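Local coordinates for carbon dioxide concentrating mechanism protein (Thermosynechococcus elongatus, PDB 4N8F) that forms homopentamers that probably occupy the vertices of the carboxysome and may induce curvature in the otherwise flat hexagonal shell layer, at the interface of chains A and B. Numbering follows the deposited sequence. Chains: chain A/B, Carbon dioxide concentrating mechanism protein.

Contact 1: the interface of chains A and B. Residues chain A 1-3, 30-31; chain B 39-41.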
# COMPACT_ATOMS: atom_id res chain seq x y z
N MET A 1 4.25 11.07 -1.71
CA MET A 1 4.39 11.64 -0.32
C MET A 1 3.12 12.42 0.06
O MET A 1 2.35 12.86 -0.82
CB MET A 1 5.59 12.59 -0.22
CG MET A 1 6.96 11.92 -0.37
SD MET A 1 7.39 11.51 -2.09
CE MET A 1 7.94 13.09 -2.71
N LYS A 2 2.96 12.65 1.35
CA LYS A 2 1.87 13.44 1.88
C LYS A 2 2.40 14.60 2.67
O LYS A 2 3.47 14.56 3.23
CB LYS A 2 1.00 12.60 2.81
CG LYS A 2 0.36 11.41 2.13
CD LYS A 2 -0.87 11.81 1.32
CE LYS A 2 -1.27 10.60 0.46
NZ LYS A 2 -2.38 10.86 -0.46
N ILE A 3 1.61 15.65 2.73
CA ILE A 3 1.88 16.76 3.60
C ILE A 3 1.24 16.50 4.96
O ILE A 3 0.10 16.06 5.05
CB ILE A 3 1.34 18.07 2.98
CG1 ILE A 3 2.06 18.38 1.67
CG2 ILE A 3 1.52 19.21 3.95
CD1 ILE A 3 1.23 19.20 0.69
N LEU A 30 -2.63 16.67 6.34
CA LEU A 30 -3.36 17.77 5.78
C LEU A 30 -4.29 17.30 4.68
O LEU A 30 -3.85 16.64 3.74
CB LEU A 30 -2.38 18.75 5.17
CG LEU A 30 -3.00 19.92 4.43
CD1 LEU A 30 -3.71 20.87 5.38
CD2 LEU A 30 -1.90 20.64 3.68
N GLY A 31 -5.56 17.70 4.74
CA GLY A 31 -6.53 17.19 3.79
C GLY A 31 -7.05 18.16 2.76
O GLY A 31 -6.45 18.39 1.70
N ASP B 39 -8.13 15.02 -3.27
CA ASP B 39 -7.16 14.10 -2.77
C ASP B 39 -5.95 14.38 -3.65
O ASP B 39 -6.04 14.41 -4.89
CB ASP B 39 -7.68 12.67 -2.90
CG ASP B 39 -6.70 11.65 -2.46
OD1 ASP B 39 -5.96 11.92 -1.49
OD2 ASP B 39 -6.67 10.56 -3.08
N TYR B 40 -4.83 14.63 -2.98
CA TYR B 40 -3.62 15.14 -3.58
C TYR B 40 -2.45 14.17 -3.23
O TYR B 40 -2.51 13.38 -2.28
CB TYR B 40 -3.32 16.53 -2.98
CG TYR B 40 -2.80 16.35 -1.57
CD1 TYR B 40 -3.68 16.25 -0.50
CD2 TYR B 40 -1.41 16.11 -1.32
CE1 TYR B 40 -3.21 16.02 0.79
CE2 TYR B 40 -0.93 15.85 -0.03
CZ TYR B 40 -1.82 15.81 1.03
OH TYR B 40 -1.39 15.55 2.32
N GLU B 41 -1.38 14.26 -3.99
CA GLU B 41 -0.14 13.59 -3.65
C GLU B 41 0.95 14.62 -3.96
O GLU B 41 0.81 15.43 -4.88
CB GLU B 41 0.01 12.39 -4.58
CG GLU B 41 1.10 11.38 -4.23
CD GLU B 41 0.73 10.49 -3.04
OE1 GLU B 41 -0.46 10.23 -2.87
OE2 GLU B 41 1.63 10.11 -2.25

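Contact 2: the interface of chains A and B. Residues chain A 3, 84-88; chain B 7-10, 26, 42, 51.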
# COMPACT_ATOMS: atom_id res chain seq x y z
N ILE A 3 1.61 15.65 2.73
CA ILE A 3 1.88 16.76 3.60
C ILE A 3 1.24 16.50 4.96
O ILE A 3 0.10 16.06 5.05
CB ILE A 3 1.34 18.07 2.98
CG1 ILE A 3 2.06 18.38 1.67
CG2 ILE A 3 1.52 19.21 3.95
CD1 ILE A 3 1.23 19.20 0.69
N THR A 84 7.71 26.02 1.43
CA THR A 84 6.60 26.56 0.64
C THR A 84 5.83 25.49 -0.11
O THR A 84 6.38 24.46 -0.59
CB THR A 84 7.02 27.61 -0.43
OG1 THR A 84 7.60 26.96 -1.57
CG2 THR A 84 7.99 28.67 0.15
N VAL A 85 4.54 25.78 -0.19
CA VAL A 85 3.60 25.02 -0.94
C VAL A 85 2.87 26.02 -1.77
O VAL A 85 2.40 27.06 -1.24
CB VAL A 85 2.56 24.34 -0.06
CG1 VAL A 85 1.75 23.39 -0.91
CG2 VAL A 85 3.22 23.63 1.10
N SER A 86 2.75 25.72 -3.05
CA SER A 86 2.06 26.63 -3.93
C SER A 86 1.04 25.81 -4.68
O SER A 86 1.36 24.75 -5.17
CB SER A 86 3.03 27.39 -4.86
OG SER A 86 3.18 26.74 -6.11
N ARG A 87 -0.20 26.29 -4.70
CA ARG A 87 -1.26 25.72 -5.52
C ARG A 87 -1.48 26.72 -6.65
O ARG A 87 -1.68 27.90 -6.39
CB ARG A 87 -2.56 25.53 -4.70
CG ARG A 87 -3.37 24.29 -5.06
CD ARG A 87 -4.87 24.55 -5.01
NE ARG A 87 -5.27 25.47 -6.07
CZ ARG A 87 -6.51 25.92 -6.27
NH1 ARG A 87 -7.52 25.55 -5.48
NH2 ARG A 87 -6.75 26.76 -7.27
N ASP A 88 -1.41 26.24 -7.88
CA ASP A 88 -1.53 27.10 -9.03
C ASP A 88 -0.71 28.40 -8.84
O ASP A 88 0.50 28.34 -8.78
CB ASP A 88 -3.03 27.34 -9.34
CG ASP A 88 -3.25 28.15 -10.62
OD1 ASP A 88 -2.24 28.49 -11.28
OD2 ASP A 88 -4.44 28.45 -10.96
N CYS B 7 -0.99 20.47 -9.97
CA CYS B 7 -1.64 21.70 -9.51
C CYS B 7 -0.84 22.50 -8.49
O CYS B 7 -1.32 23.53 -8.03
CB CYS B 7 -3.03 21.40 -8.96
SG CYS B 7 -2.94 20.28 -7.57
N GLY B 8 0.40 22.09 -8.19
CA GLY B 8 1.28 22.90 -7.33
C GLY B 8 2.73 22.47 -7.26
O GLY B 8 3.18 21.59 -8.04
N THR B 9 3.47 23.07 -6.32
CA THR B 9 4.83 22.67 -6.03
C THR B 9 5.10 22.78 -4.56
O THR B 9 4.37 23.42 -3.83
CB THR B 9 5.88 23.56 -6.69
OG1 THR B 9 5.79 24.86 -6.10
CG2 THR B 9 5.63 23.68 -8.16
N VAL B 10 6.14 22.08 -4.13
CA VAL B 10 6.62 22.15 -2.75
C VAL B 10 8.11 22.33 -2.80
O VAL B 10 8.81 21.74 -3.64
CB VAL B 10 6.31 20.85 -1.99
CG1 VAL B 10 6.81 20.93 -0.56
CG2 VAL B 10 4.82 20.58 -2.02
N VAL B 26 2.78 19.08 -6.48
CA VAL B 26 1.50 18.72 -5.87
C VAL B 26 0.60 18.24 -6.99
O VAL B 26 0.45 18.92 -8.00
CB VAL B 26 0.84 19.91 -5.21
CG1 VAL B 26 -0.38 19.46 -4.42
CG2 VAL B 26 1.86 20.55 -4.30
N VAL B 42 2.01 14.59 -3.18
CA VAL B 42 3.25 15.22 -3.54
C VAL B 42 4.20 14.15 -4.13
O VAL B 42 4.51 13.09 -3.51
CB VAL B 42 3.86 15.94 -2.33
CG1 VAL B 42 5.20 16.59 -2.69
CG2 VAL B 42 2.88 16.99 -1.80
N GLN B 51 2.00 22.95 -14.57
CA GLN B 51 0.59 23.16 -14.15
C GLN B 51 -0.44 22.66 -15.14
O GLN B 51 -0.34 22.94 -16.34
CB GLN B 51 0.29 24.65 -13.95
CG GLN B 51 0.48 25.10 -12.53
CD GLN B 51 -0.60 24.63 -11.59
OE1 GLN B 51 -1.79 24.80 -11.83
NE2 GLN B 51 -0.16 24.07 -10.50
O HOH W 1 6.04 26.36 -3.61

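Contact 1: the interface of chains A and B
The ring of B:Tyr40 forms the apolar centre of this subunit interface, reaching from strand 39-45 of chain B towards strands 2-11 and 24-30 of chain A. Its CG occupies the crowded position between backbone N and carbonyl carbon (chi1 74°), and chi2 (-87°) sets the ring plane at about a right angle to the plane of CA, CB and CG. CD1 of A:Ile3 sits above one face, just outboard of CE2 of B:Tyr40 (4.0 Å). The chain of A:Lys2 crosses obliquely on the opposite face, its CD 3.9 Å from OH of B:Tyr40, so the phenol end is held between the two side chains. Tyrosine suits this place because a rigid apolar ring carries a hydroxyl to main-chain groups of the neighbour. That OH accepts from the backbone N of A:Ile3 at 3.0 Å, the N lying in the ring plane at its edge, and donates to O of A:Leu30 in that carbonyl's plane. O of A:Ile3, 3.1 Å from the same OH of B:Tyr40, is a second acceptor, shared or alternative. One phenol ties together two strands. A:Lys2 bends at chi2 (-80°) and then runs extended; a long apolar chain suits the ring, and its ammonium NZ hydrogen-bonds O of B:Tyr40 at 3.1 Å, almost along the C=O axis. NZ also salt-bridges OE1 of B:Glu41 at 3.1 Å, from above the carboxylate plane, and more distantly B:Asp39. At the rim, B:Glu41 takes a hydrogen bond from terminal N of A:Met1 on the anti lone pair of OE2 (2.8 Å). Glutamate offers one oxygen to each nitrogen, both probably positively charged. The site fastens one subunit's start to its neighbour in the pentamer.

Contact 2: the interface of chains A and B
Strand 84-87 of chain A lies antiparallel to strand 2-11 of chain B, extending a beta-sheet across the subunit boundary. The tight part is main chain against main chain. A:Ser86 N donates to O of B:Thr9 at 2.9 Å, nearly straight (163° at H), and N of B:Thr9 returns a bond to O of A:Ser86; both lie in the carbonyl planes. B:Gly8, without a side chain, fits the bridge opposite A:Arg87. Farther along, N of A:Asp88 reaches O of B:Cys7 at 2.7 Å from above the carbonyl plane.

Beneath the strands, CD1 of A:Ile3 touches the CG2 methyl of B:Val42 at 3.7 Å, the two side chains crossing at about a right angle; compact branched residues suit such a contact.

The looser side is polar. B:Gln51, bent at chi2, turns the face of its amide to A:Asp88, with CD 3.7 Å from CA of A:Asp88. Amide and carboxylate planes are almost parallel, 5° apart, but offset and without a hydrogen bond between them, OE1 of B:Gln51 lying 3.8 Å from OD1 of A:Asp88. A:Arg87 is poorly ordered, so its guanidinium gives no firm contact. On the hydrated flank, small hydroxyl residues suit a water-linked strand pair: OG of A:Ser86 and OG1 of B:Thr9 share a hydrogen bond of undecided direction. B:Thr9 holds that OG1 in the crowded position (chi1 66°), where it also binds water 1 at 2.9 Å, and OG1 of A:Thr84 grips the same water at 2.6 Å.

Contacts 1 and 2 belong to one continuous interface, the centres of their C-alpha atoms about 10 Å apart. A:Ile3 takes part in both, using its backbone N in contact 1 and turning its CD1 towards B:Tyr40 in contact 1 and B:Val42 in contact 2. Strand 39-45 of chain B also serves both, through successive residues. Contact 1 relies on specific side chains reaching across, whereas contact 2 rests mainly on backbone pairing, so the two fix the subunits by complementary means. Since the interface lacks exact two-fold symmetry, each subunit can present different surfaces to its two neighbours, as a closed ring of five requires.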